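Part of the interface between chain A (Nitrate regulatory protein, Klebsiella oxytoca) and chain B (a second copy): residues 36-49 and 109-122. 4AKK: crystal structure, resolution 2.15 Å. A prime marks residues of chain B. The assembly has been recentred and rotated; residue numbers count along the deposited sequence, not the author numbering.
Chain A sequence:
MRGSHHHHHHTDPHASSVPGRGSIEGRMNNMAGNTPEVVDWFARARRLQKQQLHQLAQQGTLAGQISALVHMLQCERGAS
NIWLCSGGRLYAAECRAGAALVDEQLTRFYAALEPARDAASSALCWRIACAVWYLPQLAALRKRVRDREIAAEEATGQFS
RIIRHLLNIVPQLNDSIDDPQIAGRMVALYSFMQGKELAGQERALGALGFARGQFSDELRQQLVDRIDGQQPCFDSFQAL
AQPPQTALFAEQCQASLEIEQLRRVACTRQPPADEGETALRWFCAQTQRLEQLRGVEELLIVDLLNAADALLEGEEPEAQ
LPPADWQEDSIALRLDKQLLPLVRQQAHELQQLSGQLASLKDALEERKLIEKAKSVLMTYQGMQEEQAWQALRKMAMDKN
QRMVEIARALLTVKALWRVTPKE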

ATOM      1  N   PRO A  36      20.581  22.083  15.561  1.00 89.03           N
ATOM      2  CA  PRO A  36      21.268  23.028  14.672  1.00 90.73           C
ATOM      3  C   PRO A  36      20.789  22.884  13.229  1.00 85.67           C
ATOM      4  O   PRO A  36      19.847  23.570  12.822  1.00 84.71           O
ATOM      5  CB  PRO A  36      22.735  22.613  14.796  1.00 93.33           C
ATOM      6  CG  PRO A  36      22.834  22.029  16.167  1.00 94.31           C
ATOM      7  CD  PRO A  36      21.527  21.323  16.398  1.00 89.74           C
ATOM      8  N   GLU A  37      21.433  22.011  12.462  1.00 83.96           N
ATOM      9  CA  GLU A  37      20.931  21.673  11.138  1.00 79.35           C
ATOM     10  C   GLU A  37      19.591  20.966  11.315  1.00 73.91           C
ATOM     11  O   GLU A  37      18.651  21.195  10.555  1.00 72.31           O
ATOM     12  CB  GLU A  37      21.925  20.783  10.384  1.00 79.88           C
ATOM     13  CG  GLU A  37      21.546  20.507   8.931  1.00 81.48           C
ATOM     14  CD  GLU A  37      22.668  19.845   8.138  1.00 81.46           C
ATOM     15  OE1 GLU A  37      23.817  19.823   8.635  1.00 82.18           O
ATOM     16  OE2 GLU A  37      22.402  19.352   7.017  1.00 70.64           O
ATOM     17  N   VAL A  38      19.511  20.119  12.339  1.00 73.76           N
ATOM     18  CA  VAL A  38      18.271  19.424  12.677  1.00 71.98           C
ATOM     19  C   VAL A  38      17.104  20.391  12.770  1.00 67.03           C
ATOM     20  O   VAL A  38      16.102  20.242  12.075  1.00 60.69           O
ATOM     21  CB  VAL A  38      18.373  18.700  14.029  1.00 70.01           C
ATOM     22  CG1 VAL A  38      17.037  18.079  14.389  1.00 62.91           C
ATOM     23  CG2 VAL A  38      19.470  17.648  13.993  1.00 67.93           C
ATOM     24  N   VAL A  39      17.238  21.381  13.643  1.00 69.85           N
ATOM     25  CA  VAL A  39      16.192  22.377  13.823  1.00 67.90           C
ATOM     26  C   VAL A  39      15.934  23.127  12.525  1.00 59.68           C
ATOM     27  O   VAL A  39      14.806  23.518  12.246  1.00 64.34           O
ATOM     28  CB  VAL A  39      16.538  23.371  14.946  1.00 73.56           C
ATOM     29  CG1 VAL A  39      15.492  24.472  15.024  1.00 71.05           C
ATOM     30  CG2 VAL A  39      16.657  22.634  16.279  1.00 71.31           C
ATOM     31  N   ASP A  40      16.976  23.310  11.722  1.00 64.27           N
ATOM     32  CA  ASP A  40      16.831  23.948  10.415  1.00 67.86           C
ATOM     33  C   ASP A  40      15.861  23.209   9.485  1.00 62.78           C
ATOM     34  O   ASP A  40      15.072  23.837   8.781  1.00 60.24           O
ATOM     35  CB  ASP A  40      18.193  24.094   9.730  1.00 76.56           C
ATOM     36  CG  ASP A  40      18.982  25.284  10.244  1.00 89.64           C
ATOM     37  OD1 ASP A  40      18.442  26.036  11.086  1.00 90.93           O
ATOM     38  OD2 ASP A  40      20.140  25.468   9.802  1.00 90.15           O
ATOM     39  N   TRP A  41      15.923  21.881   9.474  1.00 58.51           N
ATOM     40  CA  TRP A  41      15.037  21.097   8.615  1.00 52.30           C
ATOM     41  C   TRP A  41      13.618  21.104   9.156  1.00 51.61           C
ATOM     42  O   TRP A  41      12.665  21.283   8.398  1.00 50.57           O
ATOM     43  CB  TRP A  41      15.557  19.665   8.431  1.00 51.66           C
ATOM     44  CG  TRP A  41      16.762  19.613   7.544  1.00 50.92           C
ATOM     45  CD1 TRP A  41      18.060  19.449   7.931  1.00 51.66           C
ATOM     46  CD2 TRP A  41      16.782  19.761   6.120  1.00 47.10           C
ATOM     47  NE1 TRP A  41      18.889  19.474   6.834  1.00 51.80           N
ATOM     48  CE2 TRP A  41      18.129  19.668   5.709  1.00 50.41           C
ATOM     49  CE3 TRP A  41      15.793  19.954   5.150  1.00 42.78           C
ATOM     50  CZ2 TRP A  41      18.510  19.762   4.375  1.00 45.68           C
ATOM     51  CZ3 TRP A  41      16.170  20.044   3.827  1.00 49.27           C
ATOM     52  CH2 TRP A  41      17.520  19.948   3.450  1.00 52.83           C
ATOM     53  N   PHE A  42      13.485  20.929  10.469  1.00 51.81           N
ATOM     54  CA  PHE A  42      12.184  21.014  11.128  1.00 53.34           C
ATOM     55  C   PHE A  42      11.569  22.392  10.962  1.00 55.07           C
ATOM     56  O   PHE A  42      10.357  22.527  10.845  1.00 56.48           O
ATOM     57  CB  PHE A  42      12.299  20.686  12.614  1.00 49.77           C
ATOM     58  CG  PHE A  42      12.351  19.216  12.911  1.00 56.60           C
ATOM     59  CD1 PHE A  42      11.374  18.360  12.432  1.00 58.82           C
ATOM     60  CD2 PHE A  42      13.381  18.683  13.674  1.00 64.76           C
ATOM     61  CE1 PHE A  42      11.421  17.002  12.709  1.00 55.55           C
ATOM     62  CE2 PHE A  42      13.432  17.325  13.955  1.00 59.87           C
ATOM     63  CZ  PHE A  42      12.451  16.486  13.472  1.00 56.45           C
ATOM     64  N   ALA A  43      12.409  23.418  10.955  1.00 57.54           N
ATOM     65  CA  ALA A  43      11.927  24.785  10.792  1.00 59.09           C
ATOM     66  C   ALA A  43      11.351  25.004   9.400  1.00 55.74           C
ATOM     67  O   ALA A  43      10.321  25.657   9.245  1.00 61.03           O
ATOM     68  CB  ALA A  43      13.041  25.785  11.074  1.00 61.83           C
ATOM     69  N   ARG A  44      12.012  24.464   8.383  1.00 52.85           N
ATOM     70  CA  ARG A  44      11.504  24.605   7.024  1.00 57.23           C
ATOM     71  C   ARG A  44      10.216  23.809   6.816  1.00 50.63           C
ATOM     72  O   ARG A  44       9.303  24.266   6.133  1.00 54.65           O
ATOM     73  CB  ARG A  44      12.551  24.206   5.983  1.00 49.38           C
ATOM     74  CG  ARG A  44      11.993  24.249   4.574  1.00 51.67           C
ATOM     75  CD  ARG A  44      12.996  23.818   3.535  1.00 56.79           C
ATOM     76  NE  ARG A  44      12.353  23.582   2.246  1.00 57.99           N
ATOM     77  CZ  ARG A  44      11.870  24.545   1.463  1.00 64.15           C
ATOM     78  NH1 ARG A  44      11.947  25.817   1.842  1.00 63.84           N
ATOM     79  NH2 ARG A  44      11.301  24.239   0.304  1.00 52.30           N
ATOM     80  N   ALA A  45      10.145  22.618   7.402  1.00 48.14           N
ATOM     81  CA  ALA A  45       8.931  21.815   7.311  1.00 48.78           C
ATOM     82  C   ALA A  45       7.741  22.576   7.885  1.00 49.84           C
ATOM     83  O   ALA A  45       6.732  22.759   7.205  1.00 49.41           O
ATOM     84  CB  ALA A  45       9.102  20.485   8.019  1.00 40.36           C
ATOM     85  N   ARG A  46       7.868  23.023   9.131  1.00 51.94           N
ATOM     86  CA  ARG A  46       6.798  23.749   9.800  1.00 52.07           C
ATOM     87  C   ARG A  46       6.402  24.949   8.973  1.00 52.57           C
ATOM     88  O   ARG A  46       5.220  25.232   8.799  1.00 48.61           O
ATOM     89  CB  ARG A  46       7.236  24.234  11.182  1.00 59.35           C
ATOM     90  CG  ARG A  46       7.610  23.152  12.179  1.00 63.20           C
ATOM     91  CD  ARG A  46       8.126  23.791  13.477  1.00 76.87           C
ATOM     92  NE  ARG A  46       9.055  24.891  13.206  1.00 80.74           N
ATOM     93  CZ  ARG A  46       8.705  26.175  13.135  1.00 81.48           C
ATOM     94  NH1 ARG A  46       7.441  26.536  13.329  1.00 76.51           N
ATOM     95  NH2 ARG A  46       9.619  27.102  12.871  1.00 80.11           N
ATOM     96  N   ARG A  47       7.400  25.664   8.467  1.00 51.48           N
ATOM     97  CA  ARG A  47       7.137  26.836   7.647  1.00 51.89           C
ATOM     98  C   ARG A  47       6.364  26.482   6.375  1.00 52.73           C
ATOM     99  O   ARG A  47       5.429  27.188   6.000  1.00 51.25           O
ATOM    100  CB  ARG A  47       8.432  27.594   7.340  1.00 59.42           C
ATOM    101  CG  ARG A  47       8.968  28.369   8.548  1.00 65.26           C
ATOM    102  CD  ARG A  47      10.060  29.366   8.163  1.00 72.48           C
ATOM    103  NE  ARG A  47      11.339  28.711   7.893  1.00 74.29           N
ATOM    104  CZ  ARG A  47      12.332  28.609   8.773  1.00 69.41           C
ATOM    105  NH1 ARG A  47      12.201  29.126   9.990  1.00 70.64           N
ATOM    106  NH2 ARG A  47      13.457  27.989   8.436  1.00 67.25           N
ATOM    107  N   LEU A  48       6.734  25.382   5.725  1.00 52.84           N
ATOM    108  CA  LEU A  48       6.024  24.945   4.522  1.00 49.34           C
ATOM    109  C   LEU A  48       4.593  24.548   4.863  1.00 53.15           C
ATOM    110  O   LEU A  48       3.652  24.894   4.148  1.00 51.83           O
ATOM    111  CB  LEU A  48       6.743  23.771   3.856  1.00 51.56           C
ATOM    112  CG  LEU A  48       7.942  24.115   2.973  1.00 55.21           C
ATOM    113  CD1 LEU A  48       8.820  22.895   2.754  1.00 48.12           C
ATOM    114  CD2 LEU A  48       7.471  24.701   1.646  1.00 49.39           C
ATOM    115  N   GLN A  49       4.435  23.826   5.965  1.00 52.57           N
ATOM    116  CA  GLN A  49       3.116  23.406   6.404  1.00 48.75           C
ATOM    117  C   GLN A  49       2.225  24.609   6.685  1.00 54.59           C
ATOM    118  O   GLN A  49       1.051  24.636   6.289  1.00 52.16           O
ATOM    119  CB  GLN A  49       3.226  22.520   7.641  1.00 47.32           C
ATOM    120  CG  GLN A  49       1.889  22.247   8.307  1.00 48.84           C
ATOM    121  CD  GLN A  49       1.942  21.076   9.266  1.00 52.15           C
ATOM    122  OE1 GLN A  49       2.950  20.227   9.105  1.00 53.73           O
ATOM    123  NE2 GLN A  49       1.086  20.933  10.142  1.00 53.70           N
TER
ATOM    124  N   PHE B 109      27.319  13.357   1.733  1.00 43.35           N
ATOM    125  CA  PHE B 109      25.872  13.279   1.929  1.00 38.29           C
ATOM    126  C   PHE B 109      25.318  14.651   2.309  1.00 40.14           C
ATOM    127  O   PHE B 109      24.313  15.099   1.757  1.00 42.57           O
ATOM    128  CB  PHE B 109      25.543  12.239   3.004  1.00 37.32           C
ATOM    129  CG  PHE B 109      24.156  12.364   3.592  1.00 37.29           C
ATOM    130  CD1 PHE B 109      23.036  12.008   2.854  1.00 34.40           C
ATOM    131  CD2 PHE B 109      23.984  12.798   4.897  1.00 39.04           C
ATOM    132  CE1 PHE B 109      21.754  12.108   3.405  1.00 42.04           C
ATOM    133  CE2 PHE B 109      22.709  12.900   5.460  1.00 41.89           C
ATOM    134  CZ  PHE B 109      21.593  12.554   4.714  1.00 36.73           C
ATOM    135  N   TYR B 110      25.983  15.317   3.249  1.00 41.47           N
ATOM    136  CA  TYR B 110      25.585  16.663   3.636  1.00 47.14           C
ATOM    137  C   TYR B 110      25.691  17.611   2.440  1.00 45.87           C
ATOM    138  O   TYR B 110      24.856  18.493   2.261  1.00 51.37           O
ATOM    139  CB  TYR B 110      26.418  17.176   4.809  1.00 41.93           C
ATOM    140  CG  TYR B 110      26.112  16.514   6.137  1.00 49.15           C
ATOM    141  CD1 TYR B 110      24.805  16.299   6.547  1.00 51.81           C
ATOM    142  CD2 TYR B 110      27.136  16.134   6.997  1.00 51.87           C
ATOM    143  CE1 TYR B 110      24.525  15.694   7.771  1.00 48.35           C
ATOM    144  CE2 TYR B 110      26.866  15.534   8.220  1.00 48.21           C
ATOM    145  CZ  TYR B 110      25.560  15.316   8.600  1.00 51.72           C
ATOM    146  OH  TYR B 110      25.287  14.726   9.815  1.00 51.78           O
ATOM    147  N   ALA B 111      26.714  17.417   1.615  1.00 46.61           N
ATOM    148  CA  ALA B 111      26.869  18.220   0.411  1.00 48.01           C
ATOM    149  C   ALA B 111      25.662  18.026  -0.484  1.00 51.85           C
ATOM    150  O   ALA B 111      25.072  18.993  -0.975  1.00 54.07           O
ATOM    151  CB  ALA B 111      28.135  17.831  -0.336  1.00 43.90           C
ATOM    152  N   ALA B 112      25.297  16.763  -0.685  1.00 46.59           N
ATOM    153  CA  ALA B 112      24.196  16.409  -1.573  1.00 44.35           C
ATOM    154  C   ALA B 112      22.833  16.835  -1.029  1.00 45.21           C
ATOM    155  O   ALA B 112      21.842  16.799  -1.754  1.00 47.87           O
ATOM    156  CB  ALA B 112      24.216  14.904  -1.888  1.00 43.61           C
ATOM    157  N   LEU B 113      22.777  17.239   0.237  1.00 45.54           N
ATOM    158  CA  LEU B 113      21.521  17.709   0.814  1.00 44.19           C
ATOM    159  C   LEU B 113      21.274  19.174   0.498  1.00 55.76           C
ATOM    160  O   LEU B 113      20.145  19.650   0.588  1.00 59.82           O
ATOM    161  CB  LEU B 113      21.511  17.533   2.329  1.00 47.24           C
ATOM    162  CG  LEU B 113      21.109  16.158   2.850  1.00 47.35           C
ATOM    163  CD1 LEU B 113      21.081  16.196   4.352  1.00 43.17           C
ATOM    164  CD2 LEU B 113      19.753  15.736   2.296  1.00 43.42           C
ATOM    165  N   GLU B 114      22.340  19.886   0.143  1.00 55.14           N
ATOM    166  CA  GLU B 114      22.270  21.328  -0.100  1.00 61.27           C
ATOM    167  C   GLU B 114      21.146  21.740  -1.058  1.00 59.58           C
ATOM    168  O   GLU B 114      20.358  22.630  -0.742  1.00 64.69           O
ATOM    169  CB  GLU B 114      23.619  21.863  -0.595  1.00 63.89           C
ATOM    170  CG  GLU B 114      23.569  23.310  -1.060  1.00 74.95           C
ATOM    171  CD  GLU B 114      24.565  23.602  -2.168  1.00 90.93           C
ATOM    172  OE1 GLU B 114      25.548  22.840  -2.306  1.00 95.38           O
ATOM    173  OE2 GLU B 114      24.361  24.592  -2.903  1.00 98.79           O
ATOM    174  N   PRO B 115      21.073  21.101  -2.238  1.00 61.76           N
ATOM    175  CA  PRO B 115      20.010  21.449  -3.187  1.00 61.22           C
ATOM    176  C   PRO B 115      18.607  21.316  -2.601  1.00 61.16           C
ATOM    177  O   PRO B 115      17.680  21.964  -3.081  1.00 67.29           O
ATOM    178  CB  PRO B 115      20.209  20.432  -4.310  1.00 60.33           C
ATOM    179  CG  PRO B 115      21.666  20.131  -4.274  1.00 59.10           C
ATOM    180  CD  PRO B 115      22.040  20.151  -2.819  1.00 56.73           C
ATOM    181  N   ALA B 116      18.454  20.492  -1.574  1.00 58.87           N
ATOM    182  CA  ALA B 116      17.140  20.234  -1.004  1.00 62.17           C
ATOM    183  C   ALA B 116      16.711  21.294   0.014  1.00 62.50           C
ATOM    184  O   ALA B 116      15.545  21.349   0.405  1.00 56.36           O
ATOM    185  CB  ALA B 116      17.105  18.842  -0.368  1.00 56.30           C
ATOM    186  N   ARG B 117      17.642  22.137   0.444  1.00 62.57           N
ATOM    187  CA  ARG B 117      17.340  23.055   1.537  1.00 67.91           C
ATOM    188  C   ARG B 117      16.252  24.064   1.168  1.00 68.83           C
ATOM    189  O   ARG B 117      15.467  24.479   2.024  1.00 65.77           O
ATOM    190  CB  ARG B 117      18.599  23.762   2.048  1.00 63.76           C
ATOM    191  CG  ARG B 117      18.336  24.673   3.248  1.00 81.49           C
ATOM    192  CD  ARG B 117      17.639  23.928   4.395  1.00 78.22           C
ATOM    193  NE  ARG B 117      18.582  23.141   5.189  1.00 77.09           N
ATOM    194  CZ  ARG B 117      19.084  23.534   6.355  1.00 77.01           C
ATOM    195  NH1 ARG B 117      18.724  24.704   6.867  1.00 87.00           N
ATOM    196  NH2 ARG B 117      19.943  22.758   7.009  1.00 75.24           N
ATOM    197  N   ASP B 118      16.200  24.443  -0.105  1.00 65.11           N
ATOM    198  CA  ASP B 118      15.198  25.395  -0.573  1.00 64.24           C
ATOM    199  C   ASP B 118      14.290  24.774  -1.627  1.00 66.76           C
ATOM    200  O   ASP B 118      13.835  25.462  -2.540  1.00 74.77           O
ATOM    201  CB  ASP B 118      15.868  26.655  -1.138  1.00 67.20           C
ATOM    202  CG  ASP B 118      16.385  27.586  -0.049  1.00 69.92           C
ATOM    203  OD1 ASP B 118      15.571  28.060   0.777  1.00 67.80           O
ATOM    204  OD2 ASP B 118      17.605  27.856  -0.025  1.00 62.69           O
ATOM    205  N   ALA B 119      14.023  23.478  -1.506  1.00 63.09           N
ATOM    206  CA  ALA B 119      13.236  22.782  -2.519  1.00 60.64           C
ATOM    207  C   ALA B 119      12.480  21.572  -1.973  1.00 58.17           C
ATOM    208  O   ALA B 119      11.493  21.128  -2.558  1.00 60.89           O
ATOM    209  CB  ALA B 119      14.129  22.367  -3.679  1.00 64.34           C
ATOM    210  N   ALA B 120      12.951  21.031  -0.859  1.00 58.45           N
ATOM    211  CA  ALA B 120      12.331  19.846  -0.279  1.00 53.12           C
ATOM    212  C   ALA B 120      10.926  20.149   0.231  1.00 47.94           C
ATOM    213  O   ALA B 120      10.679  21.212   0.803  1.00 48.53           O
ATOM    214  CB  ALA B 120      13.199  19.298   0.844  1.00 52.68           C
ATOM    215  N   SER B 121      10.011  19.209   0.024  1.00 41.76           N
ATOM    216  CA  SER B 121       8.656  19.335   0.536  1.00 45.56           C
ATOM    217  C   SER B 121       8.681  19.168   2.049  1.00 47.53           C
ATOM    218  O   SER B 121       9.723  18.865   2.634  1.00 47.13           O
ATOM    219  CB  SER B 121       7.749  18.264  -0.065  1.00 43.79           C
ATOM    220  OG  SER B 121       7.951  17.027   0.602  1.00 46.18           O
ATOM    221  N   SER B 122       7.527  19.347   2.676  1.00 46.58           N
ATOM    222  CA  SER B 122       7.435  19.229   4.118  1.00 47.77           C
ATOM    223  C   SER B 122       7.766  17.810   4.574  1.00 43.19           C
ATOM    224  O   SER B 122       8.550  17.609   5.501  1.00 42.23           O
ATOM    225  CB  SER B 122       6.039  19.627   4.593  1.00 43.16           C
ATOM    226  OG  SER B 122       6.034  19.810   6.000  1.00 49.03           O
TER
HETATM  227  O   HOH W   1       4.404  17.685   7.207  1.00 54.89           O

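The most striking feature of this contact is an arginine side chain folded over the face of a tryptophan. Arg117′ starts out pointing away from chain A, yet its chain, with chi2 and chi3 both p, folds back across one face of the Trp41 ring. Arg117′ CD sits 4.1 Å from the centroid of the six-membered ring of Trp41, a CH-pi contact, while Arg117′ CZ lies 4.2 Å from the centroid of the Trp41 five-membered ring, a cation-pi contact. Arginine suits the position because it offers both methylenes and a delocalised charge to the electron-rich indole. The same guanidinium reaches Asp40: NH1 of Arg117′ and OD2 of Asp40 form a salt bridge at 3.3 Å, with a nearly straight but weak hydrogen bond. Glu37 adds negative charge nearby, its OE2 4.2 Å from Arg117′ NH2, too far for a salt bridge.

On chain A the backbone is one continuous helix from Glu37 to Gln49, so Glu37, Asp40 or Trp41, Arg44 and Leu48 recur every three or four residues and come round to chain B. Chain B presents a helical segment that gives way to a looser turn before a new helix at Ser122′. The backbones converge along the contact, from 10.2 Å between the CA atoms of Glu37 and Tyr110′ to 4.4 Å between those of Ala45 and Ser122′.

The indole edge meets short alanine side chains, which let this wide ring approach the chain B backbone: Trp41 CH2 is 4.0 Å from Ala116′ CB, and Trp41 CZ3 is 4.3 Å from Ala120′ CB.

Arg44 extends, with chi1 to chi3 all t, to the carbonyl of Ala120′. Arg44 NE and NH2 both donate to Ala120′ O, at 3.2 and 3.1 Å, a forked arrangement well suited to a planar guanidinium. The Leu48 methyl CD1, 3.2 Å from Ala120′ O, packs against backbone it cannot hydrogen-bond. At the close end, a water lies 2.9 Å from Ser122′ OG and bonds weakly to Gln49 OE1 at 3.5 Å, bridging the chains.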